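Local coordinates for hypothetical 39.9 kDa protein (Saccharomyces cerevisiae, PDB 2GA8) that acts as an ATP-dependent P-loop kinase that could be involved in assembly of the endoplasmic reticulum membrane, at residues L15-I19 and V222-L226; D103-P108 and N193-Q197; V124-G129 and S188-N194. Residues are numbered along the deposited sequence.

Contact 1 of 3, residues L15-I19 and V222-L226; sequences LDNRI and VFEKL
V222 opens the second segment, which is helical throughout. The C-terminal turn of helix 4-17 and the loop leaving it pack on this helix, 222-227. In the first segment L15 to N17 are still helical; R18, at phi/psi of -107/11, is the first residue to depart from helical angles, and I19 follows in the loop. The backbones come nearest at D16 and V222, with CA atoms 5.3 Å apart, and diverge slightly to 7.2 Å between the CA atoms of I19 and L226. V222, in the p rotamer, sets CG2 4.3 Å from CG of L15, while its CA lies 3.6 Å from OD1 of D16. F223 and E224 make no contact with the first segment; their side chains touch helix 47-58, where the F223 ring meets Y52 edge-to-face. One turn after V222, K225 returns to the interface: chi1 is m and the rest extended (ttt), which carries NZ to 2.8 Å from OD1 of D16 (t rotamer), a hydrogen-bonded salt bridge. The aliphatic root of the same lysine packs on the isoleucine, CB of K225 lying 3.8 Å from CG1 of I19. L226 (p,p) ends the segment against L15 and I19 (both t,p), its CD2 4.2 Å from CD2 of L15 and its CB 4.4 Å from CD1 of I19. Together the segments bury 303 Å². Apolar contact thus falls mainly to buried L15, I19 and L226, with partly exposed V222, while the one charged pair, D16-K225, compensates itself through its side chains at the partly exposed edge.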
# COMPACT_ATOMS: atom_id res chain seq x y z
N LEU A 15 -8.06 12.91 10.81
CA LEU A 15 -7.45 12.24 11.95
C LEU A 15 -7.98 12.86 13.23
O LEU A 15 -8.33 12.16 14.17
CB LEU A 15 -5.92 12.36 11.91
CG LEU A 15 -5.17 11.73 13.09
CD1 LEU A 15 -5.51 10.25 13.19
CD2 LEU A 15 -3.67 11.92 12.90
N ASP A 16 -8.05 14.19 13.26
CA ASP A 16 -8.55 14.87 14.45
C ASP A 16 -10.01 14.52 14.72
O ASP A 16 -10.40 14.30 15.86
CB ASP A 16 -8.41 16.38 14.30
CG ASP A 16 -8.75 17.11 15.58
OD1 ASP A 16 -7.97 16.98 16.55
OD2 ASP A 16 -9.79 17.80 15.63
N ASN A 17 -10.81 14.47 13.66
CA ASN A 17 -12.22 14.13 13.80
C ASN A 17 -12.45 12.70 14.27
O ASN A 17 -13.43 12.41 14.95
CB ASN A 17 -12.94 14.35 12.46
CG ASN A 17 -13.50 15.75 12.33
OD1 ASN A 17 -13.74 16.23 11.22
ND2 ASN A 17 -13.72 16.41 13.46
N ARG A 18 -11.53 11.81 13.92
CA ARG A 18 -11.65 10.39 14.28
C ARG A 18 -10.69 9.95 15.38
O ARG A 18 -10.55 8.76 15.64
CB ARG A 18 -11.41 9.54 13.02
CG ARG A 18 -12.29 9.91 11.85
CD ARG A 18 -13.75 9.57 12.12
NE ARG A 18 -13.92 8.14 12.34
CZ ARG A 18 -15.08 7.54 12.57
NH1 ARG A 18 -16.20 8.26 12.62
NH2 ARG A 18 -15.13 6.23 12.74
N ILE A 19 -10.05 10.91 16.03
CA ILE A 19 -9.07 10.65 17.08
C ILE A 19 -9.52 9.69 18.18
O ILE A 19 -8.71 8.92 18.71
CB ILE A 19 -8.61 11.98 17.73
CG1 ILE A 19 -7.27 11.78 18.44
CG2 ILE A 19 -9.68 12.49 18.69
CD1 ILE A 19 -6.12 11.47 17.50
N VAL A 222 -4.37 18.63 17.13
CA VAL A 222 -4.37 17.25 16.65
C VAL A 222 -3.08 16.54 17.06
O VAL A 222 -3.10 15.37 17.42
CB VAL A 222 -4.56 17.18 15.11
CG1 VAL A 222 -3.38 17.80 14.40
CG2 VAL A 222 -4.75 15.72 14.69
N PHE A 223 -1.96 17.26 17.03
CA PHE A 223 -0.70 16.64 17.41
C PHE A 223 -0.63 16.32 18.90
O PHE A 223 -0.02 15.32 19.30
CB PHE A 223 0.48 17.52 16.98
CG PHE A 223 0.63 17.64 15.49
CD1 PHE A 223 0.36 16.56 14.66
CD2 PHE A 223 1.08 18.83 14.92
CE1 PHE A 223 0.53 16.65 13.28
CE2 PHE A 223 1.25 18.94 13.54
CZ PHE A 223 0.98 17.84 12.72
N GLU A 224 -1.25 17.16 19.72
CA GLU A 224 -1.28 16.94 21.16
C GLU A 224 -2.08 15.67 21.44
O GLU A 224 -1.66 14.79 22.20
CB GLU A 224 -1.95 18.13 21.86
CG GLU A 224 -2.02 18.02 23.38
CD GLU A 224 -0.72 18.41 24.05
OE1 GLU A 224 -0.22 19.52 23.76
OE2 GLU A 224 -0.20 17.62 24.87
N LYS A 225 -3.25 15.57 20.80
CA LYS A 225 -4.12 14.42 20.98
C LYS A 225 -3.46 13.11 20.54
O LYS A 225 -3.51 12.11 21.26
CB LYS A 225 -5.41 14.61 20.18
CG LYS A 225 -6.23 15.81 20.60
CD LYS A 225 -7.43 15.95 19.69
CE LYS A 225 -8.19 17.22 19.96
NZ LYS A 225 -9.30 17.38 18.98
N LEU A 226 -2.84 13.11 19.37
CA LEU A 226 -2.21 11.89 18.89
C LEU A 226 -1.02 11.50 19.76
O LEU A 226 -0.80 10.31 20.03
CB LEU A 226 -1.78 12.06 17.43
CG LEU A 226 -0.59 12.94 17.05
CD1 LEU A 226 0.71 12.18 17.31
CD2 LEU A 226 -0.69 13.31 15.58

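Contact 2 of 3, residues D103-P108 and N193-Q197; sequences DVNFQP and NNFLQ
This is a side-chain-to-backbone contact, in which a buried asparagine in the first turn of helix 192-206 holds the irregular loop leading into strand 109-111. The loop makes a type I beta turn from D103 to F106, closed by F106 N to D103 O at 3.1 Å and reinforced by an Asx turn, N105 N to D103 OD1 at 2.9 Å. F106 to P108 then run extended. The other segment is helical throughout, with Q197 N bonded to N193 O at 3.1 Å. The closest CA pairs are V104 with N193 at 6.1 Å and P108 with N194 at 6.3 Å. N193 takes chi1 m and chi2 33° and points at the loop, so that its ND2 donates twice, to D103 O at 3.0 Å and to F106 O at 2.8 Å. The carbonyls of the first and last residues of the turn thus share one side-chain NH2. Further along, P108 points at the helix and lays its ring across one turn: CG is 4.0 Å from N193 O and 3.7 Å from OE1 of Q197. The two segments bury 254 Å². Beyond them, N193 OD1 accepts from R127, the F106 ring stacks on H100, and P108 and Q197 both touch V124 of strand 123-125. Helix 192-206 also packs against helix 275-285, with N193 touching N276 and L196 touching K279 and T283.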
# COMPACT_ATOMS: atom_id res chain seq x y z
N ASP A 103 -4.51 -18.03 -8.37
CA ASP A 103 -5.75 -18.22 -7.62
C ASP A 103 -6.06 -17.03 -6.71
O ASP A 103 -5.52 -16.92 -5.61
CB ASP A 103 -5.64 -19.50 -6.79
CG ASP A 103 -6.89 -19.81 -6.00
OD1 ASP A 103 -7.89 -19.08 -6.15
OD2 ASP A 103 -6.86 -20.79 -5.23
N VAL A 104 -6.94 -16.14 -7.17
CA VAL A 104 -7.29 -14.96 -6.39
C VAL A 104 -8.04 -15.29 -5.12
O VAL A 104 -8.19 -14.44 -4.24
CB VAL A 104 -8.12 -13.95 -7.23
CG1 VAL A 104 -7.34 -13.53 -8.45
CG2 VAL A 104 -9.47 -14.57 -7.62
N ASN A 105 -8.52 -16.53 -5.01
CA ASN A 105 -9.25 -16.97 -3.82
C ASN A 105 -8.40 -17.72 -2.80
O ASN A 105 -8.90 -18.18 -1.77
CB ASN A 105 -10.46 -17.84 -4.20
CG ASN A 105 -11.73 -17.03 -4.40
OD1 ASN A 105 -12.82 -17.60 -4.51
ND2 ASN A 105 -11.60 -15.71 -4.44
N PHE A 106 -7.10 -17.86 -3.08
CA PHE A 106 -6.19 -18.53 -2.16
C PHE A 106 -6.10 -17.64 -0.92
O PHE A 106 -5.69 -16.49 -1.02
CB PHE A 106 -4.81 -18.68 -2.79
CG PHE A 106 -3.79 -19.32 -1.89
CD1 PHE A 106 -3.87 -20.68 -1.57
CD2 PHE A 106 -2.74 -18.57 -1.36
CE1 PHE A 106 -2.91 -21.27 -0.76
CE2 PHE A 106 -1.78 -19.16 -0.54
CZ PHE A 106 -1.86 -20.52 -0.24
N GLN A 107 -6.48 -18.17 0.23
CA GLN A 107 -6.43 -17.39 1.46
C GLN A 107 -5.02 -17.29 2.03
O GLN A 107 -4.25 -18.24 1.97
CB GLN A 107 -7.38 -17.96 2.52
CG GLN A 107 -8.85 -17.80 2.18
CD GLN A 107 -9.25 -16.35 1.96
OE1 GLN A 107 -9.16 -15.53 2.88
NE2 GLN A 107 -9.67 -16.03 0.75
N PRO A 108 -4.68 -16.12 2.57
CA PRO A 108 -3.35 -15.89 3.16
C PRO A 108 -3.17 -16.83 4.34
O PRO A 108 -4.13 -17.17 5.03
CB PRO A 108 -3.41 -14.43 3.61
CG PRO A 108 -4.37 -13.82 2.64
CD PRO A 108 -5.45 -14.86 2.53
N ASN A 193 -4.37 -10.85 -3.17
CA ASN A 193 -4.79 -11.59 -1.98
C ASN A 193 -4.11 -11.01 -0.74
O ASN A 193 -4.76 -10.69 0.26
CB ASN A 193 -4.38 -13.07 -2.07
CG ASN A 193 -4.78 -13.74 -3.38
OD1 ASN A 193 -4.80 -13.11 -4.44
ND2 ASN A 193 -5.07 -15.04 -3.32
N ASN A 194 -2.79 -10.91 -0.80
CA ASN A 194 -2.03 -10.41 0.34
C ASN A 194 -2.16 -8.91 0.54
O ASN A 194 -2.04 -8.42 1.66
CB ASN A 194 -0.55 -10.82 0.25
CG ASN A 194 -0.01 -11.33 1.57
OD1 ASN A 194 1.19 -11.22 1.85
ND2 ASN A 194 -0.88 -11.90 2.39
N PHE A 195 -2.41 -8.16 -0.54
CA PHE A 195 -2.57 -6.73 -0.37
C PHE A 195 -3.88 -6.50 0.39
O PHE A 195 -3.97 -5.67 1.29
CB PHE A 195 -2.63 -6.00 -1.71
CG PHE A 195 -2.57 -4.51 -1.57
CD1 PHE A 195 -1.34 -3.87 -1.43
CD2 PHE A 195 -3.73 -3.76 -1.46
CE1 PHE A 195 -1.27 -2.50 -1.19
CE2 PHE A 195 -3.67 -2.39 -1.21
CZ PHE A 195 -2.45 -1.76 -1.07
N LEU A 196 -4.91 -7.25 0.00
CA LEU A 196 -6.19 -7.15 0.68
C LEU A 196 -5.98 -7.52 2.15
O LEU A 196 -6.55 -6.91 3.05
CB LEU A 196 -7.22 -8.09 0.05
CG LEU A 196 -8.58 -8.17 0.75
CD1 LEU A 196 -9.20 -6.77 0.82
CD2 LEU A 196 -9.50 -9.13 -0.00
N GLN A 197 -5.14 -8.53 2.39
CA GLN A 197 -4.87 -8.95 3.76
C GLN A 197 -4.19 -7.83 4.54
O GLN A 197 -4.46 -7.64 5.72
CB GLN A 197 -4.01 -10.21 3.78
CG GLN A 197 -3.94 -10.89 5.15
CD GLN A 197 -5.32 -11.23 5.71
OE1 GLN A 197 -6.19 -11.70 4.99
NE2 GLN A 197 -5.50 -11.00 7.01

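Contact 3 of 3, residues V124-G129 and S188-N194; sequences VVARGG and STFDSNN
Hydrogen bonds involving side chains and water link the turn after strand 123-125 to the N-terminus of helix 192-206 in this buried contact. The first segment makes a type I beta turn from A126 to G129, closed by G129 N to A126 O at 3.0 Å. In the second, a loop leads to the helix N-cap D191 (phi/psi -80/80), the centre of an inverse gamma turn with a weak S192 N to F190 O bond of 2.8 Å. The nearest CA pairs are A126 with N194 at 5.2 Å and G128 with D191 at 5.3 Å. The carboxylate of D191 (chi1 t) serves both segments: OD1 accepts from N194 N at 3.0 Å, the capping bond, and OD2 accepts from G128 N at 2.8 Å. Water 1 lies 2.9 Å from A126 N, 2.7 Å from D191 OD2 and 2.8 Å from G129 O. From R127 (chi1 p, chi2 t), NH1 donates to N193 OD1 at 2.8 Å and weakly to S192 OG at 3.2 Å, while NH2 donates to water 2 at 2.9 Å. S192 OG also bonds E275. A126 CB packs against D191 OD1 (3.3 Å), N193 CB (3.5 Å) and N194 CB (3.6 Å). One face of the guanidinium lies over D191 CA. At G128 a beta carbon would lie 2.8 Å from D191 OD2, a clash. The contact buries 416 Å². The aspartate capping the helix thus also fixes the turn, while the buried arginine is met by neutral oxygens: S192 OG and N193 OD1 from the helix start, V101 O (at NE), and a water.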
# COMPACT_ATOMS: atom_id res chain seq x y z
N VAL A 124 3.09 -13.46 6.88
CA VAL A 124 1.78 -13.68 6.27
C VAL A 124 2.00 -13.70 4.77
O VAL A 124 2.48 -12.72 4.20
CB VAL A 124 0.80 -12.55 6.63
CG1 VAL A 124 -0.53 -12.75 5.89
CG2 VAL A 124 0.57 -12.53 8.14
N VAL A 125 1.68 -14.82 4.12
CA VAL A 125 1.86 -14.96 2.68
C VAL A 125 0.60 -15.41 1.98
O VAL A 125 -0.26 -16.06 2.58
CB VAL A 125 2.99 -15.97 2.33
CG1 VAL A 125 4.33 -15.44 2.81
CG2 VAL A 125 2.70 -17.33 2.97
N ALA A 126 0.49 -15.05 0.70
CA ALA A 126 -0.66 -15.44 -0.10
C ALA A 126 -0.15 -16.09 -1.39
O ALA A 126 0.90 -16.72 -1.39
CB ALA A 126 -1.53 -14.22 -0.41
N ARG A 127 -0.87 -15.92 -2.49
CA ARG A 127 -0.47 -16.58 -3.73
C ARG A 127 0.89 -16.18 -4.30
O ARG A 127 1.43 -16.91 -5.13
CB ARG A 127 -1.57 -16.44 -4.79
CG ARG A 127 -1.68 -15.10 -5.49
CD ARG A 127 -2.86 -15.18 -6.46
NE ARG A 127 -2.65 -14.44 -7.70
CZ ARG A 127 -3.10 -13.21 -7.93
NH1 ARG A 127 -3.80 -12.56 -7.01
NH2 ARG A 127 -2.87 -12.64 -9.11
N GLY A 128 1.43 -15.06 -3.86
CA GLY A 128 2.72 -14.62 -4.36
C GLY A 128 3.89 -15.25 -3.61
O GLY A 128 5.04 -15.14 -4.03
N GLY A 129 3.60 -15.90 -2.50
CA GLY A 129 4.66 -16.54 -1.74
C GLY A 129 5.44 -15.57 -0.87
O GLY A 129 4.99 -14.45 -0.62
N SER A 188 -3.79 -8.64 -12.60
CA SER A 188 -3.52 -10.04 -12.32
C SER A 188 -2.06 -10.39 -12.05
O SER A 188 -1.75 -11.55 -11.77
CB SER A 188 -4.05 -10.92 -13.47
OG SER A 188 -3.34 -10.66 -14.67
N THR A 189 -1.17 -9.40 -12.13
CA THR A 189 0.25 -9.66 -11.88
C THR A 189 0.72 -9.16 -10.51
O THR A 189 1.91 -8.97 -10.29
CB THR A 189 1.16 -9.05 -12.99
OG1 THR A 189 0.96 -7.64 -13.07
CG2 THR A 189 0.86 -9.69 -14.33
N PHE A 190 -0.23 -8.97 -9.60
CA PHE A 190 0.05 -8.51 -8.23
C PHE A 190 -0.61 -9.50 -7.29
O PHE A 190 -1.64 -10.10 -7.62
CB PHE A 190 -0.58 -7.15 -7.96
CG PHE A 190 0.10 -6.00 -8.64
CD1 PHE A 190 1.08 -5.27 -7.98
CD2 PHE A 190 -0.26 -5.63 -9.93
CE1 PHE A 190 1.68 -4.18 -8.59
CE2 PHE A 190 0.33 -4.54 -10.56
CZ PHE A 190 1.31 -3.81 -9.89
N ASP A 191 -0.03 -9.69 -6.11
CA ASP A 191 -0.63 -10.58 -5.12
C ASP A 191 -1.75 -9.77 -4.46
O ASP A 191 -1.58 -9.23 -3.37
CB ASP A 191 0.40 -11.01 -4.06
CG ASP A 191 -0.13 -12.11 -3.16
OD1 ASP A 191 -1.36 -12.29 -3.09
OD2 ASP A 191 0.69 -12.78 -2.50
N SER A 192 -2.89 -9.68 -5.14
CA SER A 192 -4.03 -8.93 -4.62
C SER A 192 -4.54 -9.54 -3.32
O SER A 192 -5.09 -8.82 -2.47
CB SER A 192 -5.17 -8.90 -5.65
OG SER A 192 -5.63 -10.20 -5.93
N ASN A 193 -4.37 -10.85 -3.17
CA ASN A 193 -4.79 -11.59 -1.98
C ASN A 193 -4.11 -11.01 -0.74
O ASN A 193 -4.76 -10.69 0.26
CB ASN A 193 -4.38 -13.07 -2.07
CG ASN A 193 -4.78 -13.74 -3.38
OD1 ASN A 193 -4.80 -13.11 -4.44
ND2 ASN A 193 -5.07 -15.04 -3.32
N ASN A 194 -2.79 -10.91 -0.80
CA ASN A 194 -2.03 -10.41 0.34
C ASN A 194 -2.16 -8.91 0.54
O ASN A 194 -2.04 -8.42 1.66
CB ASN A 194 -0.55 -10.82 0.25
CG ASN A 194 -0.01 -11.33 1.57
OD1 ASN A 194 1.19 -11.22 1.85
ND2 ASN A 194 -0.88 -11.90 2.39
O HOH W 1 2.42 -13.30 -0.48
O HOH W 2 -4.49 -10.20 -8.82

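Contacts 2 and 3 form one continuous unit, their centres 6 Å apart. They share N193 and N194, and N193 joins them chemically, its ND2 serving the 103-108 loop and its OD1 serving R127. The loops also touch directly, with D103 O 3.3 Å from R127 CD and F106 CD2 3.4 Å from R127 N. Contact 1 stands apart, with centres 33 and 34 Å from those of contacts 2 and 3, although both are nested within the loop it closes. Contact 3 comes nearest the presumed ATP site: the F190 side chain is about 8 Å from that of K37 in the P-loop. A bound mercury ion lies about 6 Å from the R127 side chain.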